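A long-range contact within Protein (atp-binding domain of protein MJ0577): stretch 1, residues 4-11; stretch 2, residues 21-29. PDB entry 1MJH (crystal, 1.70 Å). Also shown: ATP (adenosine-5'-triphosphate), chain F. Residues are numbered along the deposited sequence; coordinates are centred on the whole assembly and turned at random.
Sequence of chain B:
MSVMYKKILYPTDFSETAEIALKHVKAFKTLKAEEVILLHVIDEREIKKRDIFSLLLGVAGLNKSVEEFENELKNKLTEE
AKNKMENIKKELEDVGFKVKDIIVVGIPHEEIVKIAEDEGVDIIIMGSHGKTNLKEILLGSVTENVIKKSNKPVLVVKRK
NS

Stretch 1 (4-11) MYKKILYP
Stretch 2, residues 21-29: ALKHVKAFK

Residues 7-11 form a β-strand, and the helix through 21-27 packs across it nearly antiparallel, the N-to-C directions 164° apart and the axes 9.9 Å apart at closest approach. Tyr5 CA lies 7.7 Å from Phe28 CA, and Tyr10 CA 7.4 Å from Val25 CA, which fixes the register. The strand is extended (Lys7 -127/121, Ile8 -110/140, Tyr10 -126/95), so its side chains alternate: Ile8 and Tyr10 point their CA-to-CB bonds toward the helix, Leu9 away. Helical phi/psi values near -60/-40, psi rising to -20° at Ala27, with bonds such as Val25 N to Ala21 O (3.1 Å) and Lys26 N to Leu22 O (3.0 Å), bring Ala21, Val25 and then Phe28 round to the same side. No hydrogen bond crosses between the stretches; apolar packing joins them.

Tyr10, chi1 t (167°) and chi2 50°, slants its ring toward Ala21 and Leu22. Its CE1 lies 4.0 Å from the methyl of Ala21, CB. Leu22 points sideways, but with chi1 t and chi2 p its CD1 comes within 3.9 Å of Tyr10 CE2. The hydroxyl lies beside aliphatic carbon, Tyr10 OH to Leu22 CB being 3.5 Å, yet is hydrogen-bonded elsewhere in the structure. Val25, chi1 t, places CG2 3.9 Å from Tyr10 CD1 and CG1 4.4 Å from Ile8 CD1.

Ile8 is β-branched, a shape that favours extended backbone; chi1 m and chi2 t carry its apolar CD1 to 3.8 Å from Phe28 CB.

Tyr5 (-97/76; chi1 m, chi2 -61°) offers a ring face to the edge of Phe28. Centroids stand 5.2 Å apart, planes at 69°. Such a pairing sets partially positive ring hydrogens of Phe28 against the π cloud of Tyr5. In Phe28 (-76/-10), chi1 between wells at -91° and chi2 63° leave CE2 3.7 Å from Tyr5 CD2.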

# COMPACT_ATOMS: atom_id res chain seq x y z
N MET B 4 -4.86 -12.32 -7.01
CA MET B 4 -4.02 -13.35 -6.42
C MET B 4 -2.62 -12.75 -6.33
O MET B 4 -2.26 -12.08 -7.30
CB MET B 4 -3.99 -14.61 -7.32
CG MET B 4 -3.18 -15.72 -6.64
SD MET B 4 -3.48 -17.35 -7.35
CE MET B 4 -2.83 -17.10 -8.99
N TYR B 5 -1.91 -12.87 -5.23
CA TYR B 5 -0.60 -12.24 -5.15
C TYR B 5 0.45 -13.29 -5.48
O TYR B 5 0.98 -13.96 -4.59
CB TYR B 5 -0.39 -11.67 -3.75
CG TYR B 5 -1.46 -10.66 -3.35
CD1 TYR B 5 -1.68 -9.48 -4.03
CD2 TYR B 5 -2.26 -10.99 -2.26
CE1 TYR B 5 -2.70 -8.61 -3.63
CE2 TYR B 5 -3.27 -10.13 -1.85
CZ TYR B 5 -3.46 -8.95 -2.54
OH TYR B 5 -4.47 -8.10 -2.14
N LYS B 6 0.59 -13.63 -6.76
CA LYS B 6 1.57 -14.63 -7.17
C LYS B 6 2.93 -14.01 -7.43
O LYS B 6 3.91 -14.67 -7.12
CB LYS B 6 1.04 -15.28 -8.48
CG LYS B 6 1.96 -16.40 -8.94
CD LYS B 6 1.31 -17.35 -9.94
CE LYS B 6 2.18 -18.58 -10.15
NZ LYS B 6 1.39 -19.77 -10.56
N LYS B 7 2.98 -12.79 -7.97
CA LYS B 7 4.25 -12.16 -8.30
C LYS B 7 4.35 -10.79 -7.66
O LYS B 7 3.44 -9.94 -7.77
CB LYS B 7 4.37 -12.06 -9.84
CG LYS B 7 5.76 -11.60 -10.28
CD LYS B 7 5.76 -11.37 -11.80
CE LYS B 7 5.51 -12.71 -12.51
NZ LYS B 7 6.06 -12.57 -13.91
N ILE B 8 5.38 -10.60 -6.83
CA ILE B 8 5.59 -9.34 -6.10
C ILE B 8 6.79 -8.56 -6.62
O ILE B 8 7.87 -9.16 -6.87
CB ILE B 8 5.91 -9.73 -4.62
CG1 ILE B 8 4.72 -10.43 -4.00
CG2 ILE B 8 6.30 -8.51 -3.78
CD1 ILE B 8 5.08 -11.29 -2.76
N LEU B 9 6.66 -7.24 -6.70
CA LEU B 9 7.83 -6.40 -7.00
C LEU B 9 8.32 -5.85 -5.66
O LEU B 9 7.51 -5.23 -4.96
CB LEU B 9 7.58 -5.20 -7.93
CG LEU B 9 8.72 -4.21 -8.17
CD1 LEU B 9 9.93 -4.92 -8.83
CD2 LEU B 9 8.32 -3.04 -9.08
N TYR B 10 9.61 -6.04 -5.32
CA TYR B 10 10.13 -5.53 -4.07
C TYR B 10 11.35 -4.69 -4.42
O TYR B 10 12.44 -5.22 -4.72
CB TYR B 10 10.55 -6.67 -3.10
CG TYR B 10 11.38 -6.21 -1.94
CD1 TYR B 10 10.95 -5.13 -1.15
CD2 TYR B 10 12.58 -6.83 -1.61
CE1 TYR B 10 11.70 -4.71 -0.07
CE2 TYR B 10 13.33 -6.40 -0.52
CZ TYR B 10 12.89 -5.35 0.23
OH TYR B 10 13.63 -4.88 1.31
N PRO B 11 11.16 -3.39 -4.57
CA PRO B 11 12.24 -2.48 -4.89
C PRO B 11 12.91 -2.05 -3.58
O PRO B 11 12.23 -1.63 -2.65
CB PRO B 11 11.52 -1.29 -5.52
CG PRO B 11 10.13 -1.27 -4.94
CD PRO B 11 9.86 -2.67 -4.43
N ALA B 21 10.09 -3.46 5.10
CA ALA B 21 9.23 -3.95 3.99
C ALA B 21 9.59 -5.36 3.60
O ALA B 21 8.71 -6.09 3.13
CB ALA B 21 9.40 -3.01 2.79
N LEU B 22 10.86 -5.82 3.69
CA LEU B 22 11.18 -7.21 3.41
C LEU B 22 10.40 -8.15 4.29
O LEU B 22 10.02 -9.28 3.87
CB LEU B 22 12.71 -7.40 3.56
CG LEU B 22 13.22 -8.82 3.34
CD1 LEU B 22 12.88 -9.33 1.96
CD2 LEU B 22 14.77 -8.72 3.49
N LYS B 23 10.17 -7.81 5.58
CA LYS B 23 9.38 -8.63 6.46
C LYS B 23 7.98 -8.91 5.87
O LYS B 23 7.46 -10.02 6.05
CB LYS B 23 9.20 -8.02 7.85
CG LYS B 23 10.56 -7.67 8.50
CD LYS B 23 10.29 -7.04 9.87
CE LYS B 23 11.47 -7.07 10.80
NZ LYS B 23 12.10 -8.39 11.09
N HIS B 24 7.41 -7.88 5.25
CA HIS B 24 6.07 -8.01 4.66
C HIS B 24 6.13 -8.83 3.39
O HIS B 24 5.25 -9.67 3.18
CB HIS B 24 5.46 -6.61 4.36
CG HIS B 24 5.19 -5.91 5.68
ND1 HIS B 24 3.90 -5.84 6.17
CD2 HIS B 24 6.02 -5.26 6.53
CE1 HIS B 24 3.97 -5.19 7.33
NE2 HIS B 24 5.24 -4.83 7.62
N VAL B 25 7.19 -8.70 2.58
CA VAL B 25 7.31 -9.62 1.43
C VAL B 25 7.29 -11.07 1.89
O VAL B 25 6.64 -11.94 1.29
CB VAL B 25 8.61 -9.33 0.66
CG1 VAL B 25 8.79 -10.31 -0.52
CG2 VAL B 25 8.57 -7.89 0.13
N LYS B 26 8.06 -11.35 2.94
CA LYS B 26 8.09 -12.72 3.50
C LYS B 26 6.74 -13.16 3.99
O LYS B 26 6.32 -14.33 3.81
CB LYS B 26 9.18 -12.82 4.61
CG LYS B 26 10.58 -12.61 3.98
CD LYS B 26 11.67 -12.49 5.05
CE LYS B 26 11.77 -13.69 5.98
NZ LYS B 26 12.81 -13.47 7.06
N ALA B 27 5.93 -12.24 4.58
CA ALA B 27 4.60 -12.61 5.04
C ALA B 27 3.62 -12.97 3.96
O ALA B 27 2.59 -13.61 4.23
CB ALA B 27 4.07 -11.50 5.98
N PHE B 28 3.88 -12.53 2.71
CA PHE B 28 2.99 -12.89 1.60
C PHE B 28 3.20 -14.34 1.17
O PHE B 28 2.47 -14.76 0.30
CB PHE B 28 3.21 -11.93 0.44
CG PHE B 28 2.32 -10.72 0.46
CD1 PHE B 28 2.38 -9.81 1.49
CD2 PHE B 28 1.37 -10.50 -0.53
CE1 PHE B 28 1.56 -8.70 1.53
CE2 PHE B 28 0.55 -9.40 -0.49
CZ PHE B 28 0.63 -8.49 0.54
N LYS B 29 4.23 -15.04 1.65
CA LYS B 29 4.40 -16.44 1.24
C LYS B 29 3.28 -17.35 1.73
O LYS B 29 2.95 -17.25 2.91
CB LYS B 29 5.71 -17.01 1.87
CG LYS B 29 6.18 -18.30 1.21
CD LYS B 29 6.39 -18.08 -0.28
CE LYS B 29 6.67 -19.33 -1.10
NZ LYS B 29 5.48 -20.20 -1.24
PG ATP F . 13.81 10.88 -0.88
O1G ATP F . 12.60 11.48 -1.50
O2G ATP F . 14.44 10.02 -1.83
O3G ATP F . 14.75 11.88 -0.36
PB ATP F . 13.53 8.73 1.12
O1B ATP F . 13.37 8.88 2.57
O2B ATP F . 14.87 8.24 0.80
O3B ATP F . 13.19 10.09 0.40
PA ATP F . 12.17 6.89 -0.80
O1A ATP F . 10.96 7.41 -1.39
O2A ATP F . 13.35 6.90 -1.59
O3A ATP F . 12.41 7.71 0.61
O5' ATP F . 12.12 5.43 -0.22
C5' ATP F . 10.84 4.75 -0.25
C4' ATP F . 11.03 3.33 -0.74
O4' ATP F . 11.34 3.41 -2.19
C3' ATP F . 12.21 2.54 -0.18
O3' ATP F . 11.93 1.97 1.10
C2' ATP F . 12.40 1.49 -1.30
O2' ATP F . 11.41 0.46 -1.16
C1' ATP F . 12.15 2.36 -2.57
N9 ATP F . 13.38 2.86 -3.18
C8 ATP F . 13.98 4.07 -3.03
N7 ATP F . 15.04 4.23 -3.80
C5 ATP F . 15.17 3.09 -4.43
C6 ATP F . 16.11 2.68 -5.36
N6 ATP F . 17.10 3.49 -5.73
N1 ATP F . 15.98 1.45 -5.84
C2 ATP F . 14.94 0.63 -5.47
N3 ATP F . 13.98 0.94 -4.58
C4 ATP F . 14.21 2.19 -4.10